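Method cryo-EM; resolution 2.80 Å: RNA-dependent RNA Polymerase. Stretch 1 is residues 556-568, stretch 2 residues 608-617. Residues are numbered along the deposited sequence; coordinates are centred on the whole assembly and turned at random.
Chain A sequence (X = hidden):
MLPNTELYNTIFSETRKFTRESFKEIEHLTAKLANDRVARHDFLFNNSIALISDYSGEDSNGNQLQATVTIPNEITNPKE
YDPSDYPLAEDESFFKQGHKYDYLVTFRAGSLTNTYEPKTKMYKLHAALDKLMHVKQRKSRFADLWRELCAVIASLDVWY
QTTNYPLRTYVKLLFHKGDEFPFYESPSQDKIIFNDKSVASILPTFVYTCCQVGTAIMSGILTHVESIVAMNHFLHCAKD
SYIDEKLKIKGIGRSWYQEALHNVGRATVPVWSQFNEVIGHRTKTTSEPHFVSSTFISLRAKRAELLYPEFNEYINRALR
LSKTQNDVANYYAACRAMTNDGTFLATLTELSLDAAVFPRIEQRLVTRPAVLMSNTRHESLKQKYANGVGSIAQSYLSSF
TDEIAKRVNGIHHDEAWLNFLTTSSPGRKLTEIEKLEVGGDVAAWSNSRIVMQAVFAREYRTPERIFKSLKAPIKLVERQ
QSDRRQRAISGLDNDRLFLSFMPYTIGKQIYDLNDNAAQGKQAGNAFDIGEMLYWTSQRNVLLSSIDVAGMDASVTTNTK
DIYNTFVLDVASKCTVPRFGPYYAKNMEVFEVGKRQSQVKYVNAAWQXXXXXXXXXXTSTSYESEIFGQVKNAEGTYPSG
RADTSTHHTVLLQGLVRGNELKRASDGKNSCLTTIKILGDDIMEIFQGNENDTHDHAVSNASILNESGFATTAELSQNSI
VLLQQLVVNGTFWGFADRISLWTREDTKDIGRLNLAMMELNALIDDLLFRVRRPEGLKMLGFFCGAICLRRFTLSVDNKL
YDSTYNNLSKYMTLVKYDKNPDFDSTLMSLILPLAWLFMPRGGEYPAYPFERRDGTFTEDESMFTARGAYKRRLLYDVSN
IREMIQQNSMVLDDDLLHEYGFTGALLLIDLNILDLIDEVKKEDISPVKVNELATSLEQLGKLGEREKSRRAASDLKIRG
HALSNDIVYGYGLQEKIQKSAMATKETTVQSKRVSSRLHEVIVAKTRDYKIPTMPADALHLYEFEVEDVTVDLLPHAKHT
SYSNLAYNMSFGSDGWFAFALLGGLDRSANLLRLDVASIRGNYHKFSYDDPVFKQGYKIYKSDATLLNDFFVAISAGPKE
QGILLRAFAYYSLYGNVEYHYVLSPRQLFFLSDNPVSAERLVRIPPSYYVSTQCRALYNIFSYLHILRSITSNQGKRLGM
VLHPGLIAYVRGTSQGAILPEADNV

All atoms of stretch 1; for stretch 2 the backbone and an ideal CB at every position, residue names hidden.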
# COMPACT_ATOMS: atom_id res chain seq x y z
N THR A 556 -2.34 13.46 -13.00
CA THR A 556 -1.92 14.82 -12.67
C THR A 556 -2.81 15.35 -11.54
O THR A 556 -3.57 14.62 -10.91
CB THR A 556 -1.96 15.71 -13.90
OG1 THR A 556 -3.31 15.84 -14.35
CG2 THR A 556 -1.16 15.08 -15.02
N THR A 557 -2.71 16.65 -11.28
CA THR A 557 -3.56 17.26 -10.26
C THR A 557 -4.98 17.43 -10.77
O THR A 557 -5.96 17.18 -10.04
CB THR A 557 -2.95 18.60 -9.85
OG1 THR A 557 -1.54 18.44 -9.66
CG2 THR A 557 -3.52 19.06 -8.54
N ASN A 558 -5.11 17.80 -12.04
CA ASN A 558 -6.41 17.93 -12.67
C ASN A 558 -7.09 16.57 -12.84
O ASN A 558 -8.32 16.50 -12.85
CB ASN A 558 -6.27 18.62 -14.01
CG ASN A 558 -5.84 20.06 -13.87
OD1 ASN A 558 -6.29 20.75 -12.97
ND2 ASN A 558 -4.98 20.51 -14.76
N THR A 559 -6.31 15.50 -13.00
CA THR A 559 -6.91 14.17 -13.07
C THR A 559 -7.46 13.75 -11.71
O THR A 559 -8.49 13.08 -11.64
CB THR A 559 -5.87 13.18 -13.59
OG1 THR A 559 -5.36 13.65 -14.84
CG2 THR A 559 -6.49 11.82 -13.83
N LYS A 560 -6.79 14.17 -10.63
CA LYS A 560 -7.32 13.98 -9.29
C LYS A 560 -8.62 14.74 -9.08
O LYS A 560 -9.51 14.28 -8.36
CB LYS A 560 -6.26 14.41 -8.27
CG LYS A 560 -6.69 14.37 -6.83
CD LYS A 560 -6.85 12.97 -6.31
CE LYS A 560 -7.47 13.00 -4.93
NZ LYS A 560 -6.64 13.78 -3.99
N ASP A 561 -8.76 15.88 -9.76
CA ASP A 561 -9.98 16.67 -9.61
C ASP A 561 -11.23 15.97 -10.15
O ASP A 561 -12.33 16.28 -9.69
CB ASP A 561 -9.78 18.03 -10.28
CG ASP A 561 -10.63 19.11 -9.67
OD1 ASP A 561 -11.38 18.83 -8.71
OD2 ASP A 561 -10.53 20.27 -10.12
N ILE A 562 -11.09 15.01 -11.07
CA ILE A 562 -12.24 14.27 -11.60
C ILE A 562 -12.89 13.43 -10.50
O ILE A 562 -14.11 13.43 -10.33
CB ILE A 562 -11.83 13.39 -12.79
CG1 ILE A 562 -11.32 14.23 -13.96
CG2 ILE A 562 -12.98 12.52 -13.27
CD1 ILE A 562 -10.75 13.44 -15.09
N TYR A 563 -12.07 12.70 -9.74
CA TYR A 563 -12.56 11.97 -8.58
C TYR A 563 -12.99 12.92 -7.47
O TYR A 563 -13.90 12.60 -6.70
CB TYR A 563 -11.46 11.02 -8.10
CG TYR A 563 -11.79 10.09 -6.96
CD1 TYR A 563 -12.55 8.95 -7.17
CD2 TYR A 563 -11.31 10.32 -5.68
CE1 TYR A 563 -12.84 8.08 -6.14
CE2 TYR A 563 -11.60 9.46 -4.64
CZ TYR A 563 -12.36 8.35 -4.88
OH TYR A 563 -12.65 7.49 -3.85
N ASN A 564 -12.34 14.09 -7.37
CA ASN A 564 -12.73 15.06 -6.35
C ASN A 564 -14.13 15.60 -6.57
O ASN A 564 -14.82 15.90 -5.59
CB ASN A 564 -11.74 16.23 -6.30
CG ASN A 564 -10.42 15.84 -5.70
OD1 ASN A 564 -10.36 15.03 -4.79
ND2 ASN A 564 -9.35 16.46 -6.18
N THR A 565 -14.57 15.74 -7.82
CA THR A 565 -15.95 16.17 -8.09
C THR A 565 -16.97 15.16 -7.57
O THR A 565 -17.99 15.54 -6.99
CB THR A 565 -16.19 16.38 -9.58
OG1 THR A 565 -15.92 15.17 -10.28
CG2 THR A 565 -15.31 17.46 -10.11
N PHE A 566 -16.70 13.87 -7.79
CA PHE A 566 -17.57 12.80 -7.29
C PHE A 566 -17.60 12.78 -5.76
O PHE A 566 -18.67 12.65 -5.15
CB PHE A 566 -17.07 11.48 -7.87
CG PHE A 566 -17.74 10.26 -7.32
CD1 PHE A 566 -19.05 9.97 -7.63
CD2 PHE A 566 -17.03 9.38 -6.52
CE1 PHE A 566 -19.65 8.83 -7.12
CE2 PHE A 566 -17.62 8.25 -6.01
CZ PHE A 566 -18.93 7.97 -6.31
N VAL A 567 -16.43 12.95 -5.14
CA VAL A 567 -16.35 12.98 -3.68
C VAL A 567 -17.08 14.19 -3.12
O VAL A 567 -17.80 14.08 -2.12
CB VAL A 567 -14.87 12.94 -3.25
CG1 VAL A 567 -14.71 13.17 -1.77
CG2 VAL A 567 -14.29 11.59 -3.59
N LEU A 568 -16.98 15.35 -3.78
CA LEU A 568 -17.66 16.53 -3.28
C LEU A 568 -19.17 16.47 -3.52
O LEU A 568 -19.93 17.01 -2.71
CB LEU A 568 -17.08 17.79 -3.91
CG LEU A 568 -15.70 18.19 -3.40
CD1 LEU A 568 -15.16 19.37 -4.17
CD2 LEU A 568 -15.78 18.52 -1.93
N UNK A 608 -14.06 18.14 5.59
CA UNK A 608 -12.85 17.33 5.50
C UNK A 608 -12.45 17.07 4.06
O UNK A 608 -11.27 17.18 3.71
CB UNK A 608 -13.05 16.00 6.23
N UNK A 609 -13.42 16.75 3.21
CA UNK A 609 -13.11 16.46 1.81
C UNK A 609 -12.68 17.71 1.06
O UNK A 609 -11.78 17.64 0.22
CB UNK A 609 -14.32 15.83 1.12
N UNK A 610 -13.29 18.86 1.36
CA UNK A 610 -12.88 20.09 0.69
C UNK A 610 -11.51 20.54 1.14
O UNK A 610 -10.71 21.04 0.33
CB UNK A 610 -13.90 21.20 0.94
N UNK A 611 -11.19 20.37 2.43
CA UNK A 611 -9.88 20.75 2.92
C UNK A 611 -8.80 19.81 2.41
O UNK A 611 -7.67 20.24 2.19
CB UNK A 611 -9.88 20.78 4.45
N UNK A 612 -9.13 18.54 2.20
CA UNK A 612 -8.16 17.64 1.59
C UNK A 612 -7.96 17.97 0.11
O UNK A 612 -6.82 18.01 -0.36
CB UNK A 612 -8.61 16.19 1.75
N UNK A 613 -9.04 18.22 -0.62
CA UNK A 613 -8.94 18.49 -2.05
C UNK A 613 -8.28 19.83 -2.34
O UNK A 613 -7.70 19.99 -3.42
CB UNK A 613 -10.33 18.45 -2.69
N UNK A 614 -8.34 20.78 -1.42
CA UNK A 614 -7.74 22.08 -1.66
C UNK A 614 -6.29 22.18 -1.23
O UNK A 614 -5.62 23.15 -1.60
CB UNK A 614 -8.55 23.16 -0.94
N UNK A 615 -5.79 21.22 -0.46
CA UNK A 615 -4.42 21.26 0.06
C UNK A 615 -3.74 19.95 -0.33
O UNK A 615 -3.68 19.01 0.46
CB UNK A 615 -4.40 21.47 1.58
N UNK A 616 -3.21 19.91 -1.55
CA UNK A 616 -2.72 18.66 -2.12
C UNK A 616 -1.22 18.78 -2.38
O UNK A 616 -0.78 19.66 -3.12
CB UNK A 616 -3.47 18.31 -3.41
N UNK A 617 -0.45 17.88 -1.78
CA UNK A 617 0.99 17.82 -1.99
C UNK A 617 1.39 16.36 -2.05
O UNK A 617 1.24 15.63 -1.06
CB UNK A 617 1.75 18.56 -0.89

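The helix of residues 557-568 and that of 608-614 run nearly antiparallel, at 167°, with their axes 10.2 Å apart at closest approach, so the early positions of the second stretch meet the end of the first.

At position 608 the backbone is helical and nothing of the first stretch lies within 5.5 Å of the ideal CB; this contact sets no preference. The residue is Ala608.

Position 609 is different. Its CA-to-CB bond points toward the first helix, and the ideal CB lies 3.9 Å from Val567 CG1 and 4.3 Å from Leu568 CD2. A small or medium apolar side chain, such as alanine, cysteine or valine, would suit these methyl groups. Cys609 is found, with chi1 in the m well; its SG packs 3.7 Å from Val567 CG1, while its CB lies 4.3 Å from Leu568 CD2.

At position 610 the bond points sideways, and the ideal CB is 4.4 Å from Leu568 CD2, so a small apolar residue is again reasonable. Ala610 places its CB 4.3 Å from Leu568 CD2, extending the apolar patch around the leucine.

Position 611 is out of reach and could accept many helix-compatible residues; it is Leu611.

Position 612 also lacks a neighbour within 5.5 Å of its ideal CB, and its bond points sideways. The long side chain of Lys560 nevertheless brings a positive charge to this side of the interface, which a long acidic or polar chain could meet. Glu612 does so: its end comes nearer than its CB, and Lys560 NZ forms a salt bridge with Glu612 OE2 at 3.4 Å, including a weak hydrogen bond. The placement of OE2 is less certain.

Position 613 faces the first helix where the backbones are close, with Asn564 CA and the 613 CA 6.7 Å apart. The ideal CB is only 4.0 Å from Asn564 CG, favouring a small residue such as alanine or serine. Ala613 fits, its CB resting 4.0 Å from Asn564 CG.

Position 614 points away and asks for nothing specific; it is Ala614. At 615, phi/psi of -126/84° departs from the helix and the side chain is out of reach, so many residues would do; the residue is Asn615.

Position 616, in extended conformation, points toward Thr557, but its ideal CB remains 5.2 Å from Thr557 CG2. Small polar or modest apolar residues would suit. Ser616 places OG 4.2 Å from Thr557 CG2, a loose contact, and this hydroxyl is hydrogen-bonded elsewhere in the structure.

Position 617 is extended and beyond reach, so many residues would suit; it is Gln617.

Stretch 2 (608-617) ACALEAANSQ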
# COMPACT_ATOMS: atom_id res chain seq x y z
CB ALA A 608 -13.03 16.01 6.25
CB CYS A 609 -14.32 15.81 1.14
SG CYS A 609 -14.66 14.17 1.76
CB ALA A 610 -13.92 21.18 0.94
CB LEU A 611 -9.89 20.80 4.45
CG LEU A 611 -8.72 21.44 5.18
CD1 LEU A 611 -9.22 22.18 6.40
CD2 LEU A 611 -7.70 20.41 5.62
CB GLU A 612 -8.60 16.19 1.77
CG GLU A 612 -7.55 15.17 1.37
CD GLU A 612 -7.66 14.75 -0.08
OE1 GLU A 612 -8.78 14.74 -0.61
OE2 GLU A 612 -6.61 14.48 -0.70
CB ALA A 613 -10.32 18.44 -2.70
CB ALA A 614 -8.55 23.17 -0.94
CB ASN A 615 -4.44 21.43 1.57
CG ASN A 615 -5.05 22.73 2.00
OD1 ASN A 615 -4.82 23.77 1.41
ND2 ASN A 615 -5.88 22.67 3.03
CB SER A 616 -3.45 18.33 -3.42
OG SER A 616 -3.18 19.31 -4.40
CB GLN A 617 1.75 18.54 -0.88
CG GLN A 617 3.21 18.70 -1.18
CD GLN A 617 3.45 19.72 -2.26
OE1 GLN A 617 2.90 20.81 -2.22
NE2 GLN A 617 4.25 19.36 -3.24
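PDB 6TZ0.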